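PDB 3WV4: Non-ribosomal peptide synthetase, which belongs to the AMP-binding enzyme family of the ANL clan and combines a parallel sheet flanked by helices with two mixed sheets. Local coordinates for residues E96-Q101 with P143-A148; Q81-W86 with D169-D174; L291-T296 with Q321-A326; P286-L291 with N314-L319. All blocks are in the same frame, centred on the assembly; numbering follows the deposited sequence.

Contact 1: residues E96-Q101 with P143-A148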
loop_
_atom_site.group_PDB
_atom_site.type_symbol
_atom_site.label_atom_id
_atom_site.label_comp_id
_atom_site.label_asym_id
_atom_site.label_seq_id
_atom_site.Cartn_x
_atom_site.Cartn_y
_atom_site.Cartn_z
ATOM N N GLU A 96 11.053 -3.193 -16.930
ATOM C CA GLU A 96 10.111 -2.409 -17.740
ATOM C C GLU A 96 8.864 -2.179 -16.923
ATOM O O GLU A 96 8.566 -2.965 -16.010
ATOM C CB GLU A 96 9.803 -3.121 -19.064
ATOM C CG GLU A 96 11.060 -3.299 -19.937
ATOM C CD GLU A 96 10.747 -3.708 -21.375
ATOM O OE1 GLU A 96 10.003 -4.703 -21.582
ATOM O OE2 GLU A 96 11.240 -3.017 -22.299
ATOM N N ARG A 97 8.138 -1.109 -17.250
ATOM C CA ARG A 97 6.961 -0.725 -16.507
ATOM C C ARG A 97 5.683 -1.178 -17.203
ATOM O O ARG A 97 5.624 -1.259 -18.444
ATOM C CB ARG A 97 6.880 0.803 -16.306
ATOM C CG ARG A 97 7.791 1.434 -15.247
ATOM C CD ARG A 97 9.255 1.424 -15.636
ATOM N NE ARG A 97 9.477 2.102 -16.923
ATOM C CZ ARG A 97 10.500 1.870 -17.728
ATOM N NH1 ARG A 97 11.425 1.010 -17.379
ATOM N NH2 ARG A 97 10.611 2.535 -18.876
ATOM N N ILE A 98 4.652 -1.431 -16.389
ATOM C CA ILE A 98 3.288 -1.526 -16.871
ATOM C C ILE A 98 2.422 -0.601 -16.037
ATOM O O ILE A 98 2.554 -0.547 -14.822
ATOM C CB ILE A 98 2.733 -2.950 -16.848
ATOM C CG1 ILE A 98 2.580 -3.500 -15.428
ATOM C CG2 ILE A 98 3.648 -3.859 -17.650
ATOM C CD1 ILE A 98 1.954 -4.887 -15.407
ATOM N N VAL A 99 1.576 0.147 -16.718
ATOM C CA VAL A 99 0.616 0.987 -16.079
ATOM C C VAL A 99 -0.732 0.310 -16.015
ATOM O O VAL A 99 -1.213 -0.245 -17.018
ATOM C CB VAL A 99 0.414 2.296 -16.869
ATOM C CG1 VAL A 99 -0.824 3.006 -16.366
ATOM C CG2 VAL A 99 1.612 3.206 -16.677
ATOM N N VAL A 100 -1.360 0.411 -14.854
ATOM C CA VAL A 100 -2.489 -0.395 -14.520
ATOM C C VAL A 100 -3.496 0.524 -13.879
ATOM O O VAL A 100 -3.175 1.189 -12.872
ATOM C CB VAL A 100 -2.070 -1.492 -13.509
ATOM C CG1 VAL A 100 -3.258 -2.331 -13.135
ATOM C CG2 VAL A 100 -0.975 -2.364 -14.097
ATOM N N GLN A 101 -4.687 0.584 -14.469
ATOM C CA GLN A 101 -5.779 1.417 -13.965
ATOM C C GLN A 101 -6.991 0.570 -13.749
ATOM O O GLN A 101 -7.819 0.383 -14.646
ATOM C CB GLN A 101 -6.131 2.529 -14.947
ATOM C CG GLN A 101 -7.101 3.546 -14.359
ATOM C CD GLN A 101 -7.464 4.649 -15.328
ATOM O OE1 GLN A 101 -7.808 4.373 -16.471
ATOM N NE2 GLN A 101 -7.433 5.890 -14.873
ATOM N N PRO A 143 5.856 3.204 -19.915
ATOM C CA PRO A 143 5.667 1.743 -19.821
ATOM C C PRO A 143 5.685 1.029 -21.169
ATOM O O PRO A 143 5.785 1.643 -22.191
ATOM C CB PRO A 143 4.280 1.623 -19.232
ATOM C CG PRO A 143 3.562 2.760 -19.882
ATOM C CD PRO A 143 4.566 3.889 -19.996
ATOM N N ARG A 144 5.552 -0.280 -21.113
ATOM C CA ARG A 144 5.544 -1.140 -22.257
ATOM C C ARG A 144 4.089 -1.264 -22.711
ATOM O O ARG A 144 3.803 -1.357 -23.894
ATOM C CB ARG A 144 6.097 -2.458 -21.752
ATOM C CG ARG A 144 6.508 -3.447 -22.759
ATOM C CD ARG A 144 7.849 -3.162 -23.402
ATOM N NE ARG A 144 8.199 -4.375 -24.150
ATOM C CZ ARG A 144 8.767 -4.376 -25.343
ATOM N NH1 ARG A 144 9.086 -3.230 -25.937
ATOM N NH2 ARG A 144 9.010 -5.531 -25.951
ATOM N N LEU A 145 3.155 -1.204 -21.759
ATOM C CA LEU A 145 1.734 -1.403 -22.027
ATOM C C LEU A 145 0.880 -0.919 -20.884
ATOM O O LEU A 145 1.376 -0.438 -19.867
ATOM C CB LEU A 145 1.421 -2.848 -22.345
ATOM C CG LEU A 145 1.780 -3.942 -21.338
ATOM C CD1 LEU A 145 0.698 -4.072 -20.282
ATOM C CD2 LEU A 145 1.931 -5.263 -22.080
ATOM N N VAL A 146 -0.413 -0.932 -21.119
ATOM C CA VAL A 146 -1.336 -0.317 -20.219
ATOM C C VAL A 146 -2.505 -1.238 -20.043
ATOM O O VAL A 146 -3.033 -1.779 -21.035
ATOM C CB VAL A 146 -1.862 1.027 -20.767
ATOM C CG1 VAL A 146 -2.960 1.591 -19.873
ATOM C CG2 VAL A 146 -0.726 2.035 -20.936
ATOM N N ILE A 147 -2.935 -1.409 -18.796
ATOM C CA ILE A 147 -4.093 -2.240 -18.530
ATOM C C ILE A 147 -5.224 -1.397 -17.991
ATOM O O ILE A 147 -5.040 -0.680 -16.985
ATOM C CB ILE A 147 -3.723 -3.362 -17.555
ATOM C CG1 ILE A 147 -2.733 -4.281 -18.257
ATOM C CG2 ILE A 147 -4.970 -4.128 -17.127
ATOM C CD1 ILE A 147 -1.957 -5.152 -17.349
ATOM N N ALA A 148 -6.395 -1.521 -18.614
ATOM C CA ALA A 148 -7.582 -0.720 -18.297
ATOM C C ALA A 148 -8.672 -1.608 -17.732
ATOM O O ALA A 148 -8.661 -2.824 -17.907
ATOM C CB ALA A 148 -8.101 -0.030 -19.570
#
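Strands 97-101 and 145-148 run parallel, their axes 17° apart and 4.7 Å from each other at closest approach, and Val99 alternates partners as parallel pairing requires. Its N-H goes back to Leu145 O, while Ile147 N donates to Val99 O at 2.7 Å, nearly along the C=O axis. The ladder continues at one end with Gln101 N to Ile147 O (2.8 Å) and at the other end with Arg144 N to Arg97 O (2.8 Å). Side chains alternate between the two faces. Ile98 and Leu145 lie side by side and point the same way, both with the first torsion in the crowded position between N and carbonyl carbon, so that Ile98 CG2 rests 4.0 Å from Leu145 CD1. This pair, with Val100 and Ile147, makes one apolar face. The strands are the central two of a four-stranded parallel sheet in the order 121-124, 97-101, 145-148, 165-167, a 2-1-3-4 sequence with helices on both faces, as in doubly wound alpha/beta folds. On the opposite face the side chains of Val99 and Pro143 cross obliquely, Val99 CG2 being 3.8 Å from Pro143 CG, and Val146 and Ala148 meet Leu157 of helix 151-160. At the start of both segments the extended Glu96 chain brings OE1 to 3.2 Å from Arg144 NE. The oxygen sits well out of the guanidinium plane, the two flat groups being 42° apart, so this salt bridge rests on charge alone. Glu96 OE1 takes its hydrogen bond from Ala93 N, and Arg144 NH2 is held by Gly91 O.

Contact 2: residues Q81-W86 with D169-D174; sequences QAFSAW and DSLWAD
Both aromatic residues of 81-86 turn CG anti to the backbone N, Phe83 with chi1 -176° and Trp86 with chi1 -172°, whereas Leu171 takes the crowded position between N and carbonyl carbon (chi1 80°) and so brings CD1 against both rings from the side. One methyl serves both rings. Leu171 CD1 lies 4.1 Å above one face of the Trp86 indole, offset toward the rim, and it also meets the edge of Phe83 near the ring plane, 4.1 Å from CE1. Leu171 CB comes to the same side of the indole, 3.9 Å from Trp86 NE1, which is packing and not a hydrogen bond. Further along the second helix, Asp174 touches the Trp86 edge through its methylene, CB standing 4.1 Å from CD1; its carboxylate reaches Arg177 in a salt bridge instead. Trp172 starts away from the interface, but its indole swings back and approaches Phe83 only loosely. No hydrogen bond crosses this apolar interface. The axes of 81-86 and 169-174, on helices 73-89 and 168-180, cross nearly at a right angle and come within 10.4 Å. Phe83 also packs on Val111 of helix 106-116, Trp86 meets the ring of Tyr166 edge-to-face, and the ring tips of Phe83 and Trp86 touch Ile147 and Leu145 of strand 145-148.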
loop_
_atom_site.group_PDB
_atom_site.type_symbol
_atom_site.label_atom_id
_atom_site.label_comp_id
_atom_site.label_asym_id
_atom_site.label_seq_id
_atom_site.Cartn_x
_atom_site.Cartn_y
_atom_site.Cartn_z
ATOM N N GLN A 81 1.000 -16.404 -11.271
ATOM C CA GLN A 81 1.869 -17.125 -12.240
ATOM C C GLN A 81 1.359 -17.006 -13.667
ATOM O O GLN A 81 2.126 -16.716 -14.605
ATOM C CB GLN A 81 1.936 -18.605 -11.847
ATOM C CG GLN A 81 2.658 -18.766 -10.528
ATOM C CD GLN A 81 2.679 -20.205 -10.030
ATOM O OE1 GLN A 81 1.941 -21.049 -10.508
ATOM N NE2 GLN A 81 3.541 -20.476 -9.082
ATOM N N ALA A 82 0.051 -17.223 -13.846
ATOM C CA ALA A 82 -0.539 -17.119 -15.177
ATOM C C ALA A 82 -0.336 -15.727 -15.739
ATOM O O ALA A 82 0.018 -15.533 -16.920
ATOM C CB ALA A 82 -2.014 -17.493 -15.125
ATOM N N PHE A 83 -0.519 -14.723 -14.888
ATOM C CA PHE A 83 -0.316 -13.360 -15.360
ATOM C C PHE A 83 1.156 -13.113 -15.713
ATOM O O PHE A 83 1.449 -12.429 -16.696
ATOM C CB PHE A 83 -0.856 -12.303 -14.387
ATOM C CG PHE A 83 -0.725 -10.928 -14.931
ATOM C CD1 PHE A 83 -1.556 -10.517 -15.973
ATOM C CD2 PHE A 83 0.333 -10.145 -14.567
ATOM C CE1 PHE A 83 -1.383 -9.277 -16.555
ATOM C CE2 PHE A 83 0.497 -8.894 -15.117
ATOM C CZ PHE A 83 -0.367 -8.443 -16.120
ATOM N N SER A 84 2.092 -13.706 -14.948
ATOM C CA SER A 84 3.492 -13.628 -15.320
ATOM C C SER A 84 3.728 -14.232 -16.754
ATOM O O SER A 84 4.474 -13.668 -17.559
ATOM C CB SER A 84 4.373 -14.329 -14.291
ATOM O OG SER A 84 4.306 -13.705 -13.014
ATOM N N ALA A 85 3.089 -15.363 -17.076
ATOM C CA ALA A 85 3.278 -15.976 -18.395
ATOM C C ALA A 85 2.736 -15.079 -19.471
ATOM O O ALA A 85 3.286 -14.997 -20.541
ATOM C CB ALA A 85 2.589 -17.313 -18.472
ATOM N N TRP A 86 1.673 -14.349 -19.163
ATOM C CA TRP A 86 1.175 -13.380 -20.086
ATOM C C TRP A 86 2.185 -12.282 -20.326
ATOM O O TRP A 86 2.344 -11.832 -21.451
ATOM C CB TRP A 86 -0.112 -12.779 -19.522
ATOM C CG TRP A 86 -0.831 -11.910 -20.423
ATOM C CD1 TRP A 86 -1.783 -12.277 -21.315
ATOM C CD2 TRP A 86 -0.755 -10.484 -20.464
ATOM N NE1 TRP A 86 -2.281 -11.158 -21.966
ATOM C CE2 TRP A 86 -1.666 -10.042 -21.476
ATOM C CE3 TRP A 86 0.037 -9.532 -19.801
ATOM C CZ2 TRP A 86 -1.840 -8.702 -21.792
ATOM C CZ3 TRP A 86 -0.146 -8.183 -20.107
ATOM C CH2 TRP A 86 -1.052 -7.780 -21.118
ATOM N N ASP A 169 -10.791 -7.678 -18.874
ATOM C CA ASP A 169 -11.633 -8.823 -19.254
ATOM C C ASP A 169 -11.063 -9.543 -20.434
ATOM O O ASP A 169 -10.851 -10.745 -20.403
ATOM C CB ASP A 169 -12.994 -8.310 -19.643
ATOM C CG ASP A 169 -13.573 -7.379 -18.574
ATOM O OD1 ASP A 169 -13.954 -7.907 -17.490
ATOM O OD2 ASP A 169 -13.575 -6.116 -18.806
ATOM N N SER A 170 -10.811 -8.819 -21.506
ATOM C CA SER A 170 -10.336 -9.480 -22.671
ATOM C C SER A 170 -9.082 -10.271 -22.286
ATOM O O SER A 170 -9.011 -11.503 -22.506
ATOM C CB SER A 170 -10.126 -8.486 -23.822
ATOM O OG SER A 170 -8.779 -8.071 -23.920
ATOM N N LEU A 171 -8.091 -9.600 -21.703
ATOM C CA LEU A 171 -6.833 -10.314 -21.434
ATOM C C LEU A 171 -6.971 -11.389 -20.375
ATOM O O LEU A 171 -6.180 -12.312 -20.349
ATOM C CB LEU A 171 -5.670 -9.420 -21.055
ATOM C CG LEU A 171 -5.606 -8.927 -19.597
ATOM C CD1 LEU A 171 -4.790 -9.884 -18.724
ATOM C CD2 LEU A 171 -5.014 -7.534 -19.540
ATOM N N TRP A 172 -7.954 -11.289 -19.497
ATOM C CA TRP A 172 -8.166 -12.331 -18.512
ATOM C C TRP A 172 -8.520 -13.664 -19.160
ATOM O O TRP A 172 -8.181 -14.684 -18.617
ATOM C CB TRP A 172 -9.193 -11.945 -17.425
ATOM C CG TRP A 172 -8.839 -12.586 -16.096
ATOM C CD1 TRP A 172 -9.513 -13.586 -15.455
ATOM C CD2 TRP A 172 -7.693 -12.279 -15.283
ATOM N NE1 TRP A 172 -8.851 -13.918 -14.299
ATOM C CE2 TRP A 172 -7.724 -13.143 -14.180
ATOM C CE3 TRP A 172 -6.627 -11.377 -15.403
ATOM C CZ2 TRP A 172 -6.742 -13.121 -13.193
ATOM C CZ3 TRP A 172 -5.655 -11.339 -14.408
ATOM C CH2 TRP A 172 -5.711 -12.212 -13.330
ATOM N N ALA A 173 -9.179 -13.655 -20.326
ATOM C CA ALA A 173 -9.455 -14.929 -21.007
ATOM C C ALA A 173 -8.171 -15.713 -21.219
ATOM O O ALA A 173 -8.110 -16.921 -20.961
ATOM C CB ALA A 173 -10.159 -14.690 -22.358
ATOM N N ASP A 174 -7.150 -15.025 -21.712
ATOM C CA ASP A 174 -5.842 -15.636 -21.918
ATOM C C ASP A 174 -5.212 -16.085 -20.635
ATOM O O ASP A 174 -4.609 -17.145 -20.599
ATOM C CB ASP A 174 -4.894 -14.644 -22.621
ATOM C CG ASP A 174 -5.370 -14.308 -24.027
ATOM O OD1 ASP A 174 -6.059 -15.182 -24.643
ATOM O OD2 ASP A 174 -5.072 -13.177 -24.489
#

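Contact 3: residues L291-T296 with Q321-A326; sequences LASMLT and QVTIDA
Thr323, Thr296 and Ala326 carry this helix-to-helix contact, and what they offer one another is methyl groups. Thr323 turns CG2 anti to its backbone N (OG1 at chi1 -58°), and that methyl meets Ala292 CB tip to tip at 3.5 Å. One turn on, Thr296 CG2 reaches Ala326 CB at the same distance, 3.5 Å. The hydroxyls stay out of the interface chemistry. Thr296 OG1 occupies the crowded position between N and carbonyl carbon (chi1 54°), which bends it back along its own helix to donate to Ser293 O at 2.7 Å; the donor approaches from above the carbonyl plane. Ser293 OG is held by Pro289 O and remains 4.2 Å from Thr323 OG1, too far for a bond. No hydrogen bond crosses; consistent with the small side chains, Ser293 CA and Thr323 CA are 6.1 Å apart and the segment axes 9.6 Å. Those axes make an angle of 47°. Helix 289-300 connects the adjacent parallel strands 284-287 and 311-314, and helix 321-330 connects 311-314 to 335-340; neighbouring helices packed in this way are typical of two consecutive beta-alpha-beta crossovers.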
loop_
_atom_site.group_PDB
_atom_site.type_symbol
_atom_site.label_atom_id
_atom_site.label_comp_id
_atom_site.label_asym_id
_atom_site.label_seq_id
_atom_site.Cartn_x
_atom_site.Cartn_y
_atom_site.Cartn_z
ATOM N N LEU A 291 -13.998 8.419 6.202
ATOM C CA LEU A 291 -14.583 7.090 6.432
ATOM C C LEU A 291 -14.950 6.782 7.903
ATOM O O LEU A 291 -15.962 6.130 8.181
ATOM C CB LEU A 291 -13.638 6.007 5.911
ATOM C CG LEU A 291 -14.158 4.573 5.877
ATOM C CD1 LEU A 291 -15.506 4.481 5.199
ATOM C CD2 LEU A 291 -13.153 3.647 5.170
ATOM N N ALA A 292 -14.126 7.218 8.846
ATOM C CA ALA A 292 -14.452 6.994 10.270
ATOM C C ALA A 292 -15.776 7.704 10.730
ATOM O O ALA A 292 -16.608 7.085 11.412
ATOM C CB ALA A 292 -13.296 7.430 11.115
ATOM N N SER A 293 -15.948 8.988 10.373
ATOM C CA SER A 293 -17.168 9.755 10.707
ATOM C C SER A 293 -18.397 9.110 10.096
ATOM O O SER A 293 -19.402 8.944 10.763
ATOM C CB SER A 293 -17.123 11.175 10.158
ATOM O OG SER A 293 -15.835 11.688 10.240
ATOM N N MET A 294 -18.301 8.725 8.845
ATOM C CA MET A 294 -19.398 8.010 8.188
ATOM C C MET A 294 -19.752 6.739 8.981
ATOM O O MET A 294 -20.936 6.446 9.193
ATOM C CB MET A 294 -19.011 7.639 6.765
ATOM C CG MET A 294 -20.157 7.288 5.815
ATOM S SD MET A 294 -19.650 6.352 4.322
ATOM C CE MET A 294 -18.140 7.194 3.790
ATOM N N LEU A 295 -18.727 5.985 9.404
ATOM C CA LEU A 295 -18.955 4.780 10.191
ATOM C C LEU A 295 -19.639 5.039 11.559
ATOM O O LEU A 295 -20.494 4.283 11.985
ATOM C CB LEU A 295 -17.641 3.999 10.412
ATOM C CG LEU A 295 -17.754 2.596 11.097
ATOM C CD1 LEU A 295 -18.940 1.776 10.607
ATOM C CD2 LEU A 295 -16.506 1.716 11.015
ATOM N N THR A 296 -19.255 6.094 12.247
ATOM C CA THR A 296 -19.861 6.410 13.545
ATOM C C THR A 296 -21.324 6.910 13.381
ATOM O O THR A 296 -22.205 6.544 14.161
ATOM C CB THR A 296 -19.036 7.468 14.253
ATOM O OG1 THR A 296 -18.884 8.588 13.382
ATOM C CG2 THR A 296 -17.631 6.905 14.619
ATOM N N GLN A 321 -10.727 14.076 18.271
ATOM C CA GLN A 321 -11.044 13.340 19.488
ATOM C C GLN A 321 -12.440 12.754 19.410
ATOM O O GLN A 321 -12.660 11.617 19.810
ATOM C CB GLN A 321 -10.939 14.199 20.728
ATOM C CG GLN A 321 -10.933 13.404 22.031
ATOM C CD GLN A 321 -9.819 12.372 22.047
ATOM O OE1 GLN A 321 -8.725 12.627 21.555
ATOM N NE2 GLN A 321 -10.111 11.179 22.537
ATOM N N VAL A 322 -13.363 13.538 18.878
ATOM C CA VAL A 322 -14.768 13.155 18.880
ATOM C C VAL A 322 -15.033 11.900 18.073
ATOM O O VAL A 322 -15.891 11.123 18.450
ATOM C CB VAL A 322 -15.692 14.235 18.341
ATOM C CG1 VAL A 322 -16.505 14.822 19.473
ATOM C CG2 VAL A 322 -14.904 15.312 17.611
ATOM N N THR A 323 -14.341 11.759 16.947
ATOM C CA THR A 323 -14.467 10.569 16.138
ATOM C C THR A 323 -13.869 9.386 16.894
ATOM O O THR A 323 -14.447 8.319 16.926
ATOM C CB THR A 323 -13.781 10.738 14.781
ATOM O OG1 THR A 323 -14.347 11.852 14.114
ATOM C CG2 THR A 323 -13.960 9.491 13.909
ATOM N N ILE A 324 -12.729 9.618 17.535
ATOM C CA ILE A 324 -12.066 8.579 18.289
ATOM C C ILE A 324 -13.012 8.014 19.320
ATOM O O ILE A 324 -13.188 6.804 19.406
ATOM C CB ILE A 324 -10.778 9.085 18.968
ATOM C CG1 ILE A 324 -9.764 9.536 17.901
ATOM C CG2 ILE A 324 -10.154 7.994 19.833
ATOM C CD1 ILE A 324 -8.652 10.407 18.495
ATOM N N ASP A 325 -13.649 8.907 20.062
ATOM C CA ASP A 325 -14.533 8.547 21.150
ATOM C C ASP A 325 -15.709 7.766 20.606
ATOM O O ASP A 325 -16.112 6.742 21.187
ATOM C CB ASP A 325 -15.029 9.791 21.896
ATOM C CG ASP A 325 -13.921 10.511 22.708
ATOM O OD1 ASP A 325 -12.832 9.926 22.983
ATOM O OD2 ASP A 325 -14.142 11.710 23.044
ATOM N N ALA A 326 -16.233 8.218 19.474
ATOM C CA ALA A 326 -17.421 7.612 18.914
ATOM C C ALA A 326 -17.125 6.183 18.455
ATOM O O ALA A 326 -17.962 5.296 18.564
ATOM C CB ALA A 326 -17.897 8.438 17.764
#

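Contact 4: residues P286-L291 with N314-L319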
loop_
_atom_site.group_PDB
_atom_site.type_symbol
_atom_site.label_atom_id
_atom_site.label_comp_id
_atom_site.label_asym_id
_atom_site.label_seq_id
_atom_site.Cartn_x
_atom_site.Cartn_y
_atom_site.Cartn_z
ATOM N N PRO A 286 -8.579 -0.474 7.910
ATOM C CA PRO A 286 -7.859 0.806 7.783
ATOM C C PRO A 286 -8.882 1.898 7.499
ATOM O O PRO A 286 -9.870 1.639 6.803
ATOM C CB PRO A 286 -6.894 0.568 6.594
ATOM C CG PRO A 286 -7.422 -0.640 5.894
ATOM C CD PRO A 286 -8.156 -1.468 6.910
ATOM N N ILE A 287 -8.670 3.083 8.044
ATOM C CA ILE A 287 -9.600 4.187 7.835
ATOM C C ILE A 287 -8.873 5.507 7.555
ATOM O O ILE A 287 -7.654 5.624 7.722
ATOM C CB ILE A 287 -10.470 4.443 9.102
ATOM C CG1 ILE A 287 -9.555 4.715 10.300
ATOM C CG2 ILE A 287 -11.385 3.264 9.381
ATOM C CD1 ILE A 287 -10.271 5.363 11.461
ATOM N N VAL A 288 -9.690 6.491 7.194
ATOM C CA VAL A 288 -9.336 7.884 7.007
ATOM C C VAL A 288 -10.442 8.680 7.734
ATOM O O VAL A 288 -11.545 8.146 7.941
ATOM C CB VAL A 288 -9.307 8.127 5.472
ATOM C CG1 VAL A 288 -9.344 9.587 5.099
ATOM C CG2 VAL A 288 -8.109 7.454 4.848
ATOM N N PRO A 289 -10.149 9.928 8.204
ATOM C CA PRO A 289 -11.185 10.638 8.975
ATOM C C PRO A 289 -12.586 10.578 8.362
ATOM O O PRO A 289 -13.575 10.322 9.090
ATOM C CB PRO A 289 -10.656 12.059 9.027
ATOM C CG PRO A 289 -9.171 11.849 9.125
ATOM C CD PRO A 289 -8.889 10.691 8.196
ATOM N N SER A 290 -12.659 10.783 7.044
ATOM C CA SER A 290 -13.941 10.862 6.376
ATOM C C SER A 290 -14.671 9.522 6.491
ATOM O O SER A 290 -15.811 9.494 6.921
ATOM C CB SER A 290 -13.823 11.367 4.942
ATOM O OG SER A 290 -13.302 10.342 4.106
ATOM N N LEU A 291 -13.998 8.419 6.202
ATOM C CA LEU A 291 -14.583 7.090 6.432
ATOM C C LEU A 291 -14.950 6.782 7.903
ATOM O O LEU A 291 -15.962 6.130 8.181
ATOM C CB LEU A 291 -13.638 6.007 5.911
ATOM C CG LEU A 291 -14.158 4.573 5.877
ATOM C CD1 LEU A 291 -15.506 4.481 5.199
ATOM C CD2 LEU A 291 -13.153 3.647 5.170
ATOM N N ASN A 314 -5.333 4.515 11.162
ATOM C CA ASN A 314 -5.533 5.754 10.496
ATOM C C ASN A 314 -4.186 6.265 10.062
ATOM O O ASN A 314 -3.283 6.478 10.893
ATOM C CB ASN A 314 -6.201 6.772 11.413
ATOM C CG ASN A 314 -6.545 8.065 10.674
ATOM O OD1 ASN A 314 -7.379 8.065 9.776
ATOM N ND2 ASN A 314 -5.929 9.149 11.058
ATOM N N SER A 315 -4.052 6.424 8.744
ATOM C CA SER A 315 -2.960 7.184 8.174
ATOM C C SER A 315 -3.662 8.430 7.594
ATOM O O SER A 315 -4.681 8.889 8.133
ATOM C CB SER A 315 -2.116 6.329 7.161
ATOM O OG SER A 315 -2.892 5.544 6.261
ATOM N N ALA A 316 -3.126 9.001 6.532
ATOM C CA ALA A 316 -3.798 10.113 5.861
ATOM C C ALA A 316 -3.809 11.423 6.661
ATOM O O ALA A 316 -3.232 12.397 6.182
ATOM C CB ALA A 316 -5.220 9.736 5.437
ATOM N N ALA A 317 -4.458 11.477 7.832
ATOM C CA ALA A 317 -4.663 12.768 8.558
ATOM C C ALA A 317 -5.240 12.629 9.951
ATOM O O ALA A 317 -5.901 11.674 10.248
ATOM C CB ALA A 317 -5.566 13.697 7.751
ATOM N N ALA A 318 -4.994 13.615 10.785
ATOM C CA ALA A 318 -5.420 13.632 12.155
ATOM C C ALA A 318 -6.869 13.211 12.333
ATOM O O ALA A 318 -7.787 13.689 11.660
ATOM C CB ALA A 318 -5.204 15.032 12.743
ATOM N N LEU A 319 -7.064 12.294 13.256
ATOM C CA LEU A 319 -8.371 11.815 13.609
ATOM C C LEU A 319 -8.765 12.606 14.848
ATOM O O LEU A 319 -8.010 12.614 15.816
ATOM C CB LEU A 319 -8.251 10.324 13.913
ATOM C CG LEU A 319 -9.518 9.461 13.861
ATOM C CD1 LEU A 319 -10.177 9.510 12.486
ATOM C CD2 LEU A 319 -9.118 8.037 14.206
#
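Pro289 lies at the middle of the first shell, its ring set against the loop that follows strand 311-314. Its CG is 3.4 Å from Ala318 O, with Ala317 O close by, and its CD is 3.4 Å from Asn314 OD1, the ring and the asparagine side chain crossing at about a right angle. Leu319 covers the same proline from another side, bringing CD1 to 3.8 Å from Pro289 CA, while its other branch CD2 meets Ile287 CD1 at 4.0 Å. A separate apolar touch joins Val288 CG2 to Ala316 CB at 3.7 Å. Asn314 is also what positions this shell: with CG anti to the backbone N (chi1 -175°), its amide reaches across the loop, and ND2 donates to Ala317 O at 2.7 Å (N-H...O angle 156°); the acceptor lies in the amide plane, which fixes how the group is rotated. Between them Ala317 N bonds to Ser315 O around Ala316 in a classic gamma turn. Farther out, the strands supply the frame: Ile287 pairs with Thr313 and Asn314 with Val337 through backbone hydrogen bonds, and Val288 occupies the N-cap position of helix 289-300. No hydrogen bond links the two segments. Asn314 OD1 lies 3.2 Å from Ile287 O, acceptor beside acceptor, and its approaches to Val288 and Pro289 are packing. Asn314 CA instead makes a C-H...O contact with Ile287 O (3.5 Å, 172° at H). The amide N-H of the Asn314 side chain is thus used within its own loop, and the strand-to-helix turn is joined to that loop by carbon contacts and probably this weak C-H...O attraction.

How the contacts relate
The four contacts form two pairs on opposite sides of the chain's centre. Contacts 1 and 2 have centres about 14 Å apart and share a core: Phe83 CZ lies 3.9 Å from Ile147 CD1, and Trp86 CH2 is 4.0 Å from Leu145 CD2, so helix 73-89 packs directly on strand 145-148. In the chain, contact 1 falls between the segments of contact 2. Contacts 3 and 4 are closer still, centres about 10 Å apart, with shared Leu291 and alternating segments; Ala292 CB meets Ile287 CD1 at 3.7 Å, joining helix packing to strand-end packing. Between the pairs nothing touches, and the centres of contacts 1 and 3 are about 38 Å apart.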